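Local coordinates for putative laminarinase (Phanerochaete chrysosporium, PDB 2W39), which probably hydrolyses beta-glucans such as laminarin and lichenin, as a secreted family 16 glycoside hydrolase of a white-rot fungus, at residues 14-22 / 34-45; 50-58 / 68-76. All coordinates share one frame; numbering follows the deposited sequence.

Contact 1 of 2, residues 14-22 / 34-45; sequences FLSTFTHEA and VDQATALAKNLT. With NAG (2-acetamido-2-deoxy-beta-D-glucopyranose), chain C.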
# COMPACT_ATOMS: atom_id res chain seq x y z
N PHE A 14 -14.56 5.32 7.32
CA PHE A 14 -13.13 5.56 7.49
C PHE A 14 -12.85 6.77 8.37
O PHE A 14 -11.79 6.84 9.00
CB PHE A 14 -12.45 5.75 6.13
CG PHE A 14 -12.32 4.49 5.33
CD1 PHE A 14 -11.22 3.65 5.51
CD2 PHE A 14 -13.28 4.15 4.37
CE1 PHE A 14 -11.07 2.49 4.74
CE2 PHE A 14 -13.16 2.99 3.60
CZ PHE A 14 -12.04 2.15 3.78
N LEU A 15 -13.78 7.73 8.42
CA LEU A 15 -13.58 8.94 9.22
C LEU A 15 -13.66 8.67 10.71
O LEU A 15 -13.18 9.47 11.50
CB LEU A 15 -14.55 10.05 8.82
CG LEU A 15 -14.50 10.43 7.34
CD1 LEU A 15 -15.51 11.56 7.06
CD2 LEU A 15 -13.09 10.83 6.89
N SER A 16 -14.26 7.55 11.13
CA SER A 16 -14.27 7.22 12.56
C SER A 16 -13.31 6.10 12.92
O SER A 16 -12.90 5.99 14.06
CB SER A 16 -15.68 6.91 13.07
OG SER A 16 -16.28 5.89 12.31
N THR A 17 -12.93 5.28 11.93
CA THR A 17 -12.16 4.07 12.24
C THR A 17 -10.67 4.19 11.90
O THR A 17 -9.87 3.32 12.27
CB THR A 17 -12.75 2.85 11.52
OG1 THR A 17 -12.64 3.08 10.12
CG2 THR A 17 -14.23 2.63 11.94
N PHE A 18 -10.31 5.29 11.23
CA PHE A 18 -8.91 5.63 10.93
C PHE A 18 -8.65 7.02 11.45
O PHE A 18 -9.59 7.78 11.66
CB PHE A 18 -8.67 5.66 9.41
CG PHE A 18 -8.50 4.29 8.78
CD1 PHE A 18 -9.51 3.34 8.81
CD2 PHE A 18 -7.31 3.97 8.13
CE1 PHE A 18 -9.34 2.10 8.22
CE2 PHE A 18 -7.12 2.72 7.53
CZ PHE A 18 -8.14 1.78 7.58
N THR A 19 -7.38 7.35 11.65
CA THR A 19 -6.98 8.74 11.83
C THR A 19 -6.09 9.13 10.65
O THR A 19 -5.58 8.28 9.92
CB THR A 19 -6.23 8.99 13.13
OG1 THR A 19 -4.98 8.30 13.09
CG2 THR A 19 -7.04 8.53 14.32
N HIS A 20 -5.94 10.43 10.45
CA HIS A 20 -4.94 10.96 9.54
C HIS A 20 -3.69 11.29 10.34
O HIS A 20 -3.74 11.98 11.37
CB HIS A 20 -5.46 12.24 8.88
CG HIS A 20 -6.51 12.03 7.83
ND1 HIS A 20 -7.68 11.35 8.06
CD2 HIS A 20 -6.57 12.46 6.55
CE1 HIS A 20 -8.41 11.36 6.96
NE2 HIS A 20 -7.77 12.03 6.03
N GLU A 21 -2.54 10.81 9.87
CA GLU A 21 -1.28 11.05 10.54
C GLU A 21 -0.66 12.33 9.99
O GLU A 21 -0.20 12.36 8.84
CB GLU A 21 -0.34 9.88 10.32
CG GLU A 21 -0.85 8.54 10.85
CD GLU A 21 0.24 7.51 10.75
OE1 GLU A 21 0.30 6.78 9.74
OE2 GLU A 21 1.06 7.44 11.71
N ALA A 22 -0.66 13.39 10.80
CA ALA A 22 -0.06 14.65 10.41
C ALA A 22 1.37 14.63 10.93
O ALA A 22 1.69 15.20 11.99
CB ALA A 22 -0.85 15.80 10.98
N VAL A 34 -1.43 16.15 6.04
CA VAL A 34 -2.37 16.95 6.81
C VAL A 34 -3.24 16.09 7.71
O VAL A 34 -3.42 14.90 7.47
CB VAL A 34 -3.23 17.85 5.90
CG1 VAL A 34 -2.32 18.80 5.11
CG2 VAL A 34 -4.11 17.03 4.97
N ASP A 35 -3.77 16.70 8.77
CA ASP A 35 -4.67 15.99 9.65
C ASP A 35 -6.06 15.83 9.04
O ASP A 35 -6.34 16.31 7.94
CB ASP A 35 -4.70 16.62 11.07
CG ASP A 35 -5.57 17.85 11.20
OD1 ASP A 35 -5.76 18.27 12.36
OD2 ASP A 35 -6.03 18.41 10.19
N GLN A 36 -6.94 15.14 9.75
CA GLN A 36 -8.23 14.82 9.19
C GLN A 36 -9.08 16.06 8.90
O GLN A 36 -9.69 16.15 7.83
CB GLN A 36 -8.94 13.89 10.16
CG GLN A 36 -10.25 13.41 9.69
CD GLN A 36 -10.56 12.05 10.30
OE1 GLN A 36 -9.68 11.19 10.45
NE2 GLN A 36 -11.81 11.86 10.65
N ALA A 37 -9.14 16.99 9.86
CA ALA A 37 -9.95 18.19 9.67
C ALA A 37 -9.45 18.95 8.44
O ALA A 37 -10.23 19.42 7.61
CB ALA A 37 -9.91 19.08 10.91
N THR A 38 -8.13 19.07 8.32
CA THR A 38 -7.55 19.81 7.20
C THR A 38 -7.81 19.09 5.88
O THR A 38 -8.19 19.73 4.89
CB THR A 38 -6.06 20.02 7.44
OG1 THR A 38 -5.87 20.72 8.68
CG2 THR A 38 -5.43 20.84 6.32
N ALA A 39 -7.65 17.77 5.88
CA ALA A 39 -7.92 16.99 4.67
C ALA A 39 -9.36 17.15 4.20
O ALA A 39 -9.61 17.31 3.00
CB ALA A 39 -7.63 15.52 4.92
N LEU A 40 -10.30 17.10 5.13
CA LEU A 40 -11.70 17.25 4.77
C LEU A 40 -12.00 18.65 4.24
O LEU A 40 -12.67 18.81 3.22
CB LEU A 40 -12.61 16.90 5.95
CG LEU A 40 -12.63 15.40 6.30
CD1 LEU A 40 -13.31 15.19 7.65
CD2 LEU A 40 -13.33 14.57 5.22
N ALA A 41 -11.45 19.67 4.91
CA ALA A 41 -11.70 21.06 4.51
C ALA A 41 -11.13 21.34 3.12
O ALA A 41 -11.68 22.16 2.37
CB ALA A 41 -11.09 22.01 5.52
N LYS A 42 -10.02 20.69 2.79
CA LYS A 42 -9.33 20.91 1.53
C LYS A 42 -9.74 19.90 0.45
O LYS A 42 -9.21 19.90 -0.66
CB LYS A 42 -7.82 20.95 1.74
CG LYS A 42 -7.41 22.14 2.59
CD LYS A 42 -5.91 22.39 2.60
CE LYS A 42 -5.57 23.70 3.33
NZ LYS A 42 -6.06 24.93 2.61
N ASN A 43 -10.69 19.03 0.80
CA ASN A 43 -11.19 17.97 -0.09
C ASN A 43 -10.09 17.04 -0.58
O ASN A 43 -10.13 16.51 -1.71
CB ASN A 43 -12.03 18.53 -1.25
CG ASN A 43 -13.04 17.51 -1.79
OD1 ASN A 43 -13.47 16.58 -1.09
ND2 ASN A 43 -13.43 17.71 -3.06
N LEU A 44 -9.10 16.82 0.28
CA LEU A 44 -8.08 15.81 0.02
C LEU A 44 -8.52 14.43 0.46
O LEU A 44 -8.02 13.41 -0.02
CB LEU A 44 -6.77 16.19 0.69
CG LEU A 44 -6.24 17.56 0.25
CD1 LEU A 44 -4.98 17.88 0.99
CD2 LEU A 44 -6.02 17.64 -1.26
N THR A 45 -9.46 14.40 1.40
CA THR A 45 -10.16 13.17 1.76
C THR A 45 -11.63 13.43 1.53
O THR A 45 -12.15 14.47 1.97
CB THR A 45 -9.91 12.81 3.23
OG1 THR A 45 -8.52 12.49 3.35
CG2 THR A 45 -10.75 11.61 3.70
C1 NAG C . -14.49 16.84 -3.53
C2 NAG C . -15.38 17.67 -4.48
C3 NAG C . -16.33 16.78 -5.29
C4 NAG C . -15.65 15.55 -5.86
C5 NAG C . -14.90 14.82 -4.74
C6 NAG C . -14.24 13.54 -5.24
C7 NAG C . -16.28 19.92 -3.92
C8 NAG C . -17.25 20.63 -3.02
N2 NAG C . -16.17 18.61 -3.70
O3 NAG C . -16.92 17.52 -6.35
O4 NAG C . -16.61 14.69 -6.43
O5 NAG C . -13.93 15.72 -4.22
O6 NAG C . -13.25 13.81 -6.21
O7 NAG C . -15.66 20.54 -4.78
O HOH W 1 -9.86 9.20 8.87
O HOH W 2 -7.54 11.81 12.61
O HOH W 3 -5.90 13.52 12.02
O HOH W 4 -2.16 12.56 6.73
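H20 and Q36 are brought together by two first torsions: the imidazole lies beside its own backbone N (chi1 -74°), while the Q36 chain starts opposite its N (chi1 -177°) and runs on extended past the ring. The setting is the edge of the GH16 beta-sandwich, where helix 36-41 packs over strand 18-20 and the short helix 14-17. Q36 CA sits over one face of the H20 ring, a CH-pi contact 3.7 Å from the centroid. Beyond it, the glutamine amide serves both neighbours: H20 ND1 donates a bent bond to Q36 OE1 (3.1 Å), tilted from the ring plane, and Q36 NE2 gives L15 O a hydrogen bond of 2.9 Å in the carbonyl plane, on a lone pair. With both ends of the amide engaged, its rotation is fixed. The other nitrogen, H20 NE2, shares a nearly straight hydrogen bond of 2.8 Å with T45 OG1, which lies in the ring plane, so the imidazole is gripped at both nitrogens and bridges to the start of strand 45-48. The CB of A39 touches the ring obliquely, and V72 and I74 of strand 69-76 also pack against H20. Waters extend the polar seam, one joining H20 O to Q36 N and another H20 N to Q36 OE1. Further out, L15 CD2 and L40 CD2 meet tip to tip at 4.1 Å. D35 is the helix N-cap, its OD2 accepting from T38 N and OG1. A Schellman motif ends the helix at N43, whose ND2 is bonded covalently to C1 of the N-linked sugar, at 1.4 Å.

Contact 2 of 2, residues 50-58 / 68-76; sequences DTLILRADH and GRNSVRIRS. With NAG (2-acetamido-2-deoxy-beta-D-glucopyranose), chain C.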
# COMPACT_ATOMS: atom_id res chain seq x y z
N ASP A 50 -20.45 4.89 -1.26
CA ASP A 50 -19.55 3.73 -1.31
C ASP A 50 -18.16 4.09 -1.85
O ASP A 50 -17.52 3.29 -2.53
CB ASP A 50 -20.19 2.56 -2.10
CG ASP A 50 -20.35 2.86 -3.57
OD1 ASP A 50 -20.30 4.04 -3.98
OD2 ASP A 50 -20.52 1.89 -4.34
N THR A 51 -17.71 5.30 -1.53
CA THR A 51 -16.44 5.81 -2.04
C THR A 51 -15.62 6.49 -0.95
O THR A 51 -16.13 7.32 -0.19
CB THR A 51 -16.71 6.83 -3.17
OG1 THR A 51 -17.33 6.15 -4.26
CG2 THR A 51 -15.41 7.44 -3.67
N LEU A 52 -14.33 6.14 -0.92
CA LEU A 52 -13.33 6.90 -0.20
C LEU A 52 -12.32 7.38 -1.23
O LEU A 52 -11.71 6.56 -1.94
CB LEU A 52 -12.63 6.03 0.84
CG LEU A 52 -11.46 6.68 1.58
CD1 LEU A 52 -11.94 7.70 2.57
CD2 LEU A 52 -10.54 5.63 2.25
N ILE A 53 -12.14 8.70 -1.30
CA ILE A 53 -11.07 9.28 -2.10
C ILE A 53 -10.01 9.86 -1.17
O ILE A 53 -10.33 10.58 -0.21
CB ILE A 53 -11.59 10.43 -3.00
CG1 ILE A 53 -12.75 10.01 -3.90
CG2 ILE A 53 -10.45 11.12 -3.78
CD1 ILE A 53 -12.39 8.91 -4.80
N LEU A 54 -8.75 9.53 -1.46
CA LEU A 54 -7.59 10.10 -0.76
C LEU A 54 -6.71 10.65 -1.86
O LEU A 54 -6.29 9.90 -2.73
CB LEU A 54 -6.80 9.01 -0.00
CG LEU A 54 -7.61 8.18 0.99
CD1 LEU A 54 -6.76 7.02 1.49
CD2 LEU A 54 -8.15 9.04 2.16
N ARG A 55 -6.45 11.96 -1.85
CA ARG A 55 -5.80 12.60 -2.99
C ARG A 55 -4.74 13.61 -2.59
O ARG A 55 -4.72 14.12 -1.47
CB ARG A 55 -6.84 13.28 -3.91
CG ARG A 55 -7.68 14.34 -3.20
CD ARG A 55 -8.33 15.37 -4.14
NE ARG A 55 -9.26 14.81 -5.11
CZ ARG A 55 -10.57 14.60 -4.92
NH1 ARG A 55 -11.24 14.11 -5.95
NH2 ARG A 55 -11.22 14.84 -3.76
N ALA A 56 -3.86 13.89 -3.55
CA ALA A 56 -2.92 15.01 -3.49
C ALA A 56 -3.59 16.32 -3.85
O ALA A 56 -4.52 16.36 -4.65
CB ALA A 56 -1.82 14.77 -4.51
N ASP A 57 -3.08 17.40 -3.29
CA ASP A 57 -3.38 18.74 -3.81
C ASP A 57 -2.97 18.80 -5.28
O ASP A 57 -1.83 18.46 -5.64
CB ASP A 57 -2.59 19.74 -2.94
CG ASP A 57 -2.67 21.18 -3.44
OD1 ASP A 57 -2.54 21.41 -4.66
OD2 ASP A 57 -2.78 22.08 -2.57
N HIS A 58 -3.91 19.23 -6.12
CA HIS A 58 -3.63 19.34 -7.55
C HIS A 58 -3.89 20.75 -8.08
O HIS A 58 -4.12 20.93 -9.29
CB HIS A 58 -4.39 18.28 -8.35
CG HIS A 58 -5.87 18.47 -8.35
ND1 HIS A 58 -6.70 17.97 -7.36
CD2 HIS A 58 -6.67 19.11 -9.23
CE1 HIS A 58 -7.95 18.31 -7.64
NE2 HIS A 58 -7.96 19.00 -8.76
N GLY A 68 5.88 20.63 1.55
CA GLY A 68 5.61 19.80 0.39
C GLY A 68 4.16 19.79 -0.04
O GLY A 68 3.32 20.50 0.52
N ARG A 69 3.87 18.96 -1.03
CA ARG A 69 2.52 18.92 -1.60
C ARG A 69 1.58 18.28 -0.60
O ARG A 69 1.87 17.21 -0.05
CB ARG A 69 2.52 18.16 -2.93
CG ARG A 69 1.19 18.21 -3.68
CD ARG A 69 1.33 17.96 -5.18
NE ARG A 69 2.00 19.09 -5.84
CZ ARG A 69 1.46 20.29 -6.06
NH1 ARG A 69 0.20 20.56 -5.71
NH2 ARG A 69 2.20 21.23 -6.62
N ASN A 70 0.43 18.91 -0.35
CA ASN A 70 -0.50 18.35 0.63
C ASN A 70 -1.00 16.98 0.18
O ASN A 70 -1.34 16.77 -1.00
CB ASN A 70 -1.71 19.25 0.85
CG ASN A 70 -1.38 20.52 1.60
OD1 ASN A 70 -0.35 20.65 2.25
ND2 ASN A 70 -2.31 21.48 1.54
N SER A 71 -1.03 16.05 1.13
CA SER A 71 -1.49 14.69 0.88
C SER A 71 -1.91 14.10 2.22
O SER A 71 -1.91 14.79 3.25
CB SER A 71 -0.37 13.88 0.23
OG SER A 71 -0.89 12.65 -0.27
N VAL A 72 -2.26 12.81 2.20
CA VAL A 72 -2.76 12.16 3.39
C VAL A 72 -2.12 10.79 3.60
O VAL A 72 -1.74 10.10 2.64
CB VAL A 72 -4.31 12.04 3.38
CG1 VAL A 72 -4.98 13.42 3.34
CG2 VAL A 72 -4.81 11.16 2.24
N ARG A 73 -2.06 10.41 4.88
CA ARG A 73 -1.59 9.11 5.34
C ARG A 73 -2.57 8.70 6.44
O ARG A 73 -2.58 9.30 7.52
CB ARG A 73 -0.16 9.24 5.88
CG ARG A 73 0.36 7.99 6.58
CD ARG A 73 1.85 8.06 6.75
NE ARG A 73 2.35 7.08 7.72
CZ ARG A 73 3.58 6.57 7.71
NH1 ARG A 73 4.41 6.81 6.71
NH2 ARG A 73 3.96 5.75 8.68
N ILE A 74 -3.43 7.74 6.15
CA ILE A 74 -4.43 7.32 7.11
C ILE A 74 -4.04 6.01 7.74
O ILE A 74 -3.43 5.16 7.09
CB ILE A 74 -5.87 7.30 6.49
CG1 ILE A 74 -6.09 6.20 5.42
CG2 ILE A 74 -6.25 8.70 5.96
CD1 ILE A 74 -7.56 5.96 5.09
N ARG A 75 -4.39 5.84 9.00
CA ARG A 75 -3.96 4.70 9.78
C ARG A 75 -5.15 4.16 10.57
O ARG A 75 -5.85 4.91 11.27
CB ARG A 75 -2.86 5.13 10.76
CG ARG A 75 -2.32 3.97 11.59
CD ARG A 75 -1.28 4.43 12.58
NE ARG A 75 -1.87 5.20 13.68
CZ ARG A 75 -1.16 5.76 14.65
NH1 ARG A 75 0.16 5.69 14.65
NH2 ARG A 75 -1.79 6.41 15.63
N SER A 76 -5.38 2.85 10.49
CA SER A 76 -6.47 2.26 11.28
C SER A 76 -6.23 2.49 12.76
O SER A 76 -5.10 2.41 13.23
CB SER A 76 -6.65 0.76 10.99
OG SER A 76 -5.51 0.01 11.38
C1 NAG C . -14.49 16.84 -3.53
C2 NAG C . -15.38 17.67 -4.48
C3 NAG C . -16.33 16.78 -5.29
C4 NAG C . -15.65 15.55 -5.86
C5 NAG C . -14.90 14.82 -4.74
C6 NAG C . -14.24 13.54 -5.24
C7 NAG C . -16.28 19.92 -3.92
C8 NAG C . -17.25 20.63 -3.02
N2 NAG C . -16.17 18.61 -3.70
O3 NAG C . -16.92 17.52 -6.35
O4 NAG C . -16.61 14.69 -6.43
O5 NAG C . -13.93 15.72 -4.22
O6 NAG C . -13.25 13.81 -6.21
O7 NAG C . -15.66 20.54 -4.78
O HOH W 5 -0.17 21.54 -1.37
O HOH W 6 -4.41 21.53 -0.47
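R69 and D57 hold together the end of a contact between two segments that run in nearly opposite directions and lie closest where A56 and D57 face S71 and N70. From CB, the R69 chain leaves opposite its backbone N, and its carbon atoms run along the main-chain carbonyl of D57: CG lies 3.6 Å from D57 O and CD 3.2 Å. A bend at chi3 (-70°) then turns the guanidinium so that its edge faces the same residue. NH1 takes two partners there. It gives D57 O a hydrogen bond of 2.9 Å, approached from above the carbonyl plane and not on a lone pair. It also forms a salt bridge of 3.1 Å with D57 OD1, at the guanidinium edge. The carboxylate and guanidinium planes are nonetheless 66° apart. The other terminal nitrogen, R69 NH2, hydrogen-bonds to the backbone oxygens of T60 and V277, so one arginine joins D57 to the loop at T60 and to helix 273-279. D57 OD2 is held by T60 OG1 and by a water that also accepts from N70 ND2; the N70 side chain has its main polar partner in N32. Beside this cluster D57 N donates to N70 O at 2.9 Å, nearly straight, while A56 CA makes a CA-H...O contact with the same oxygen. Away from this junction the gap between the backbones widens and side chains fill it. L54 CB rests on V72 CG2 at 3.7 Å, the side chains crossing at about a right angle; L54 CD1 meets I74 CD1 at 3.8 Å, and L52 CD2 reaches that same methyl tip to tip. Strands 51-55 and 69-76 belong to different sheets, so these methyls form part of the hydrophobic interior between the facing sheets of the GH16 beta-sandwich.

How the contacts relate
The two contacts share the mixed sheet, in which strand 18-20 of contact 1 pairs with strand 69-76 of contact 2. Contact 1 is partly buried at the sandwich surface, and its chemistry suits that place: ring and amide hydrogen bonds, bridging waters and a capped helix. Contact 2 is buried, and divides its labour between aliphatic packing in the interior and an ion pair at one end. They touch directly. L44 O lies 2.8 Å from R55 N, probably hydrogen-bonded, and F18 packs on the backbone of R75 and S76. The N-linked sugar is carried by N43 of contact 1 and lies beside R55 of contact 2.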